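Local coordinates for phosphate-binding protein PstS 2 (Streptococcus pneumoniae, PDB 4H1X) that probably binds phosphate outside the cell membrane as the solute-binding lipoprotein of the PstSACB ABC transporter for phosphate import, at residues K81-G87 against K241-M247; R23-E28 against K40-T44. The contacts are given in a common frame with arbitrary orientation. Residue numbers count along the deposited sequence, not the author numbering.

Contact 1 of 2, residues K81-G87 against K241-M247; sequences KALEIDG and KASQVSM
The apolar centre is V245, which packs against L83 and I85. L83 CD1 lies 3.9 Å from V245 CG2, and I85 CG1 lies 4.2 Å from the same V245 CG2. I85 CG2 also meets SE of the selenomethionine M247 at 3.7 Å. The CA-to-CB bond of L83 runs sideways (chi1 m, chi2 t), and L83 CD2 lies 3.7 Å from A242 O. L83 also touches V234 and V236 of strand 223-236.

E84-I85 and Q244-V245 run as parallel strands. E84 pairs with Q244 (CA-CA 4.4 Å) and I85 with V245 (CA-CA 5.2 Å). Three backbone hydrogen bonds form the ladder: E84 N to S243 O (2.8 Å), V245 N to E84 O (3.0 Å) and D86 N to V245 O (3.0 Å). Strand 81-85 also pairs antiparallel with strand 223-236, so 244-245 adds a short strand to the mixed sheet of a periplasmic-binding-protein fold. The strands come from distant parts of the chain, 154 residues apart.

E84 and Q244 lie on the opposite face from I85 and V245, with E84 CB 3.9 Å from Q244 CB. A water donates to A82 O (2.6 Å) and S243 O (2.9 Å) where the strands diverge. At that end K81 (chi1 and chi2 t, chi3 p) sends NZ to A242 O (2.9 Å) and also to N240 O. At the other end D86 and G87 turn with positive phi. D86 OD1 accepts from M247 N at 3.2 Å, at the start of helix 247-254, while N-cap S246 bonds through OG to E249 N.

Contact 2 of 2, residues R23-E28 against K40-T44; sequences RGAFTE and KIDNT
R23 reaches across to D42 and lays one face of its guanidinium against T44 CG2. Its side chain is extended, with chi1 to chi3 all t. D42 OD2 sits at the guanidinium edge, near its plane. D42 OD2 accepts from R23 NE and R23 NH2, both at 3.0 Å, in a salt bridge. R23 NH1 turns to R16 O at the end of strand 12-16.

R23-E28 is regular helix, part of helix 21-30. K40-D42 is extended and belongs to the two-stranded antiparallel sheet with 33-35, so the contact joins helix 21-30 to the second strand of the hairpin that follows it. Helix and strand cross at 95°, with axes 10.4 Å apart at closest approach. The nearest CA pair is T27 and D42, 7.1 Å apart. T27 points at the strand end. T27 CG2 lies 3.5 Å from T44 OG1 and 3.7 Å from D42 OD1. With chi1 p, T27 OG1 bonds back to R23 O (2.9 Å). A water donates to T27 OG1 and D42 OD2, both at 2.7 Å.

D42 (chi1 t) also shapes its own chain. D42 OD1 accepts from T44 N (3.0 Å) in an Asx turn and from T44 OG1 (2.6 Å). The turn lies where strand 40-42 ends. I32 lies against T27, D42 and T44. At the other end of the contact, K40 NZ gives E28 OE1 a weak hydrogen bond (3.4 Å) as part of a salt bridge; the lysine is poorly ordered.

The two carboxylate oxygens of D42 thus have different work: OD2 takes the arginine and the water, OD1 the turn, so one aspartate ties helix to strand end.

How the contacts relate
Contact 1 is partly buried and contact 2 lies at the surface. Their centres are 20 Å apart, and their nearest atoms come to about 7 Å without touching. Contact 1 joins distant parts of the chain through backbone pairing within the mixed sheet and has an apolar core. Contact 2 is local, joining a helix to a nearby hairpin strand, and buries less area (215 against 578 Å²). It relies on side-chain charges; each contact also holds a bridging water, between backbone oxygens in contact 1 and between side chains in contact 2. The two share no strand or helix, but both approach strand 223-236: L83 touches V234, and F26 of the helix packs on V234 too.

Contact 1 of 2, residues K81-G87 against K241-M247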
loop_
_atom_site.group_PDB
_atom_site.type_symbol
_atom_site.label_atom_id
_atom_site.label_comp_id
_atom_site.label_asym_id
_atom_site.label_seq_id
_atom_site.Cartn_x
_atom_site.Cartn_y
_atom_site.Cartn_z
ATOM N N LYS A 81 0.245 -10.193 -16.990
ATOM C CA LYS A 81 1.639 -9.799 -17.184
ATOM C C LYS A 81 1.905 -8.403 -16.586
ATOM O O LYS A 81 1.218 -7.456 -16.946
ATOM C CB LYS A 81 1.977 -9.811 -18.672
ATOM C CG LYS A 81 3.418 -9.392 -18.953
ATOM C CD LYS A 81 3.856 -9.677 -20.373
ATOM C CE LYS A 81 3.412 -8.638 -21.352
ATOM N NZ LYS A 81 4.039 -8.855 -22.692
ATOM N N ALA A 82 2.892 -8.279 -15.700
ATOM C CA ALA A 82 3.248 -6.967 -15.137
ATOM C C ALA A 82 4.135 -6.217 -16.142
ATOM O O ALA A 82 5.118 -6.776 -16.669
ATOM C CB ALA A 82 3.962 -7.104 -13.793
ATOM N N LEU A 83 3.765 -4.954 -16.426
ATOM C CA LEU A 83 4.567 -4.104 -17.295
ATOM C C LEU A 83 5.789 -3.611 -16.553
ATOM O O LEU A 83 5.740 -3.412 -15.338
ATOM C CB LEU A 83 3.754 -2.878 -17.783
ATOM C CG LEU A 83 2.583 -3.128 -18.743
ATOM C CD1 LEU A 83 1.839 -1.818 -19.049
ATOM C CD2 LEU A 83 3.041 -3.775 -20.032
ATOM N N GLU A 84 6.884 -3.379 -17.287
ATOM C CA GLU A 84 8.038 -2.722 -16.692
ATOM C C GLU A 84 7.716 -1.218 -16.716
ATOM O O GLU A 84 7.037 -0.764 -17.645
ATOM C CB GLU A 84 9.326 -3.070 -17.471
ATOM C CG GLU A 84 9.671 -4.552 -17.358
ATOM C CD GLU A 84 10.982 -4.968 -17.998
ATOM O OE1 GLU A 84 11.569 -4.155 -18.751
ATOM O OE2 GLU A 84 11.416 -6.116 -17.753
ATOM N N ILE A 85 8.143 -0.461 -15.696
ATOM C CA ILE A 85 7.889 0.985 -15.665
ATOM C C ILE A 85 9.241 1.681 -15.680
ATOM O O ILE A 85 10.080 1.427 -14.806
ATOM C CB ILE A 85 6.978 1.423 -14.490
ATOM C CG1 ILE A 85 5.536 0.951 -14.724
ATOM C CG2 ILE A 85 6.996 2.945 -14.316
ATOM C CD1 ILE A 85 5.203 -0.279 -14.082
ATOM N N ASP A 86 9.470 2.514 -16.717
ATOM C CA ASP A 86 10.756 3.207 -16.938
ATOM C C ASP A 86 11.878 2.167 -17.091
ATOM O O ASP A 86 12.976 2.342 -16.552
ATOM C CB ASP A 86 11.088 4.186 -15.792
ATOM C CG ASP A 86 10.154 5.362 -15.575
ATOM O OD1 ASP A 86 9.648 5.923 -16.583
ATOM O OD2 ASP A 86 10.020 5.795 -14.406
ATOM N N GLY A 87 11.564 1.071 -17.781
ATOM C CA GLY A 87 12.474 -0.046 -18.011
ATOM C C GLY A 87 12.827 -0.884 -16.791
ATOM O O GLY A 87 13.689 -1.769 -16.903
ATOM N N LYS A 241 1.553 -7.864 -26.429
ATOM C CA LYS A 241 2.972 -7.835 -26.809
ATOM C C LYS A 241 3.735 -6.694 -26.095
ATOM O O LYS A 241 4.946 -6.806 -25.959
ATOM C CB LYS A 241 3.159 -7.761 -28.342
ATOM C CG LYS A 241 2.918 -6.396 -28.990
ATOM C CD LYS A 241 3.473 -6.348 -30.420
ATOM C CE LYS A 241 3.391 -4.968 -31.032
ATOM N NZ LYS A 241 3.847 -4.961 -32.452
ATOM N N ALA A 242 3.039 -5.638 -25.617
ATOM C CA ALA A 242 3.672 -4.533 -24.860
ATOM C C ALA A 242 4.308 -5.068 -23.567
ATOM O O ALA A 242 3.724 -5.940 -22.924
ATOM C CB ALA A 242 2.646 -3.462 -24.519
ATOM N N SER A 243 5.495 -4.571 -23.201
ATOM C CA SER A 243 6.167 -5.070 -22.005
ATOM C C SER A 243 6.633 -3.937 -21.112
ATOM O O SER A 243 7.018 -4.189 -19.974
ATOM C CB SER A 243 7.349 -5.961 -22.388
ATOM O OG SER A 243 8.347 -5.224 -23.074
ATOM N N GLN A 244 6.650 -2.701 -21.634
ATOM C CA GLN A 244 7.089 -1.577 -20.808
ATOM C C GLN A 244 6.379 -0.282 -21.164
ATOM O O GLN A 244 5.995 -0.056 -22.316
ATOM C CB GLN A 244 8.621 -1.384 -20.864
ATOM C CG GLN A 244 9.180 -0.991 -22.223
ATOM C CD GLN A 244 10.673 -0.815 -22.153
ATOM O OE1 GLN A 244 11.433 -1.570 -22.768
ATOM N NE2 GLN A 244 11.125 0.184 -21.392
ATOM N N VAL A 245 6.223 0.570 -20.152
ATOM C CA VAL A 245 5.644 1.901 -20.323
ATOM C C VAL A 245 6.469 2.886 -19.548
ATOM O O VAL A 245 6.992 2.550 -18.489
ATOM C CB VAL A 245 4.134 2.016 -19.930
ATOM C CG1 VAL A 245 3.238 1.390 -20.992
ATOM C CG2 VAL A 245 3.846 1.430 -18.548
ATOM N N SER A 246 6.564 4.121 -20.048
ATOM C CA SER A 246 7.182 5.186 -19.267
ATOM C C SER A 246 6.153 5.679 -18.235
ATOM O O SER A 246 4.957 5.379 -18.388
ATOM C CB SER A 246 7.596 6.339 -20.186
ATOM O OG SER A 246 6.472 6.895 -20.861
HETATM N N MSE A 247 6.588 6.455 -17.219
HETATM C CA MSE A 247 5.655 7.021 -16.243
HETATM C C MSE A 247 4.712 8.000 -16.958
HETATM O O MSE A 247 3.545 8.053 -16.608
HETATM C CB MSE A 247 6.377 7.698 -15.066
HETATM C CG MSE A 247 6.914 6.719 -14.017
HETATM SE SE MSE A 247 5.627 6.017 -12.704
HETATM C CE MSE A 247 5.180 7.688 -11.750
HETATM O O HOH W 1 6.317 -6.805 -19.026
#

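Contact 2 of 2, residues R23-E28 against K40-T44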
loop_
_atom_site.group_PDB
_atom_site.type_symbol
_atom_site.label_atom_id
_atom_site.label_comp_id
_atom_site.label_asym_id
_atom_site.label_seq_id
_atom_site.Cartn_x
_atom_site.Cartn_y
_atom_site.Cartn_z
ATOM N N ARG A 23 -6.326 2.645 -5.314
ATOM C CA ARG A 23 -6.640 3.683 -6.307
ATOM C C ARG A 23 -6.038 5.029 -5.868
ATOM O O ARG A 23 -5.445 5.725 -6.683
ATOM C CB ARG A 23 -8.150 3.819 -6.495
ATOM C CG ARG A 23 -8.506 4.977 -7.448
ATOM C CD ARG A 23 -9.969 4.918 -7.820
ATOM N NE ARG A 23 -10.388 6.096 -8.592
ATOM C CZ ARG A 23 -11.541 6.188 -9.249
ATOM N NH1 ARG A 23 -12.404 5.178 -9.237
ATOM N NH2 ARG A 23 -11.838 7.290 -9.927
ATOM N N GLY A 24 -6.205 5.362 -4.598
ATOM C CA GLY A 24 -5.689 6.607 -4.032
ATOM C C GLY A 24 -4.189 6.707 -4.221
ATOM O O GLY A 24 -3.687 7.728 -4.682
ATOM N N ALA A 25 -3.479 5.626 -3.900
ATOM C CA ALA A 25 -2.020 5.574 -4.032
ATOM C C ALA A 25 -1.596 5.682 -5.495
ATOM O O ALA A 25 -0.749 6.519 -5.835
ATOM C CB ALA A 25 -1.501 4.287 -3.438
ATOM N N PHE A 26 -2.183 4.840 -6.361
ATOM C CA PHE A 26 -1.869 4.827 -7.788
ATOM C C PHE A 26 -2.051 6.207 -8.417
ATOM O O PHE A 26 -1.140 6.699 -9.070
ATOM C CB PHE A 26 -2.732 3.790 -8.539
ATOM C CG PHE A 26 -2.414 3.752 -10.017
ATOM C CD1 PHE A 26 -1.302 3.058 -10.490
ATOM C CD2 PHE A 26 -3.217 4.425 -10.938
ATOM C CE1 PHE A 26 -1.006 3.020 -11.865
ATOM C CE2 PHE A 26 -2.909 4.405 -12.308
ATOM C CZ PHE A 26 -1.795 3.719 -12.760
ATOM N N THR A 27 -3.221 6.821 -8.232
ATOM C CA THR A 27 -3.508 8.119 -8.833
ATOM C C THR A 27 -2.606 9.222 -8.249
ATOM O O THR A 27 -2.204 10.108 -8.995
ATOM C CB THR A 27 -4.995 8.472 -8.721
ATOM O OG1 THR A 27 -5.357 8.537 -7.348
ATOM C CG2 THR A 27 -5.903 7.474 -9.489
ATOM N N GLU A 28 -2.259 9.146 -6.949
ATOM C CA GLU A 28 -1.338 10.130 -6.350
ATOM C C GLU A 28 0.083 9.984 -6.958
ATOM O O GLU A 28 0.663 10.970 -7.421
ATOM C CB GLU A 28 -1.289 9.983 -4.818
ATOM C CG GLU A 28 -0.327 10.936 -4.113
ATOM C CD GLU A 28 -0.532 12.418 -4.375
ATOM O OE1 GLU A 28 -1.692 12.889 -4.298
ATOM O OE2 GLU A 28 0.477 13.111 -4.644
ATOM N N LYS A 40 -8.981 18.171 -4.411
ATOM C CA LYS A 40 -8.286 17.193 -5.255
ATOM C C LYS A 40 -9.184 16.701 -6.398
ATOM O O LYS A 40 -10.336 16.328 -6.151
ATOM C CB LYS A 40 -7.799 15.992 -4.414
ATOM C CG LYS A 40 -6.652 16.307 -3.450
ATOM C CD LYS A 40 -5.350 15.649 -3.886
ATOM C CE LYS A 40 -4.214 15.919 -2.928
ATOM N NZ LYS A 40 -2.909 15.994 -3.640
ATOM N N ILE A 41 -8.653 16.708 -7.642
ATOM C CA ILE A 41 -9.368 16.230 -8.828
ATOM C C ILE A 41 -8.702 14.938 -9.325
ATOM O O ILE A 41 -7.504 14.934 -9.612
ATOM C CB ILE A 41 -9.521 17.291 -9.960
ATOM C CG1 ILE A 41 -8.181 17.990 -10.325
ATOM C CG2 ILE A 41 -10.615 18.306 -9.609
ATOM C CD1 ILE A 41 -8.017 18.371 -11.816
ATOM N N ASP A 42 -9.483 13.835 -9.387
ATOM C CA ASP A 42 -9.030 12.524 -9.866
ATOM C C ASP A 42 -9.262 12.498 -11.370
ATOM O O ASP A 42 -10.414 12.408 -11.814
ATOM C CB ASP A 42 -9.769 11.370 -9.153
ATOM C CG ASP A 42 -9.289 9.965 -9.506
ATOM O OD1 ASP A 42 -8.567 9.815 -10.521
ATOM O OD2 ASP A 42 -9.656 9.009 -8.778
ATOM N N ASN A 43 -8.178 12.556 -12.159
ATOM C CA ASN A 43 -8.300 12.595 -13.615
ATOM C C ASN A 43 -8.370 11.194 -14.271
ATOM O O ASN A 43 -8.167 11.088 -15.488
ATOM C CB ASN A 43 -7.175 13.430 -14.229
ATOM C CG ASN A 43 -7.295 14.889 -13.882
ATOM O OD1 ASN A 43 -6.484 15.438 -13.130
ATOM N ND2 ASN A 43 -8.357 15.526 -14.351
ATOM N N THR A 44 -8.716 10.143 -13.494
ATOM C CA THR A 44 -8.876 8.780 -14.035
ATOM C C THR A 44 -9.813 8.837 -15.241
ATOM O O THR A 44 -10.886 9.447 -15.147
ATOM C CB THR A 44 -9.428 7.807 -12.972
ATOM O OG1 THR A 44 -8.477 7.628 -11.917
ATOM C CG2 THR A 44 -9.802 6.450 -13.561
HETATM O O HOH W 2 -7.992 8.842 -6.674
#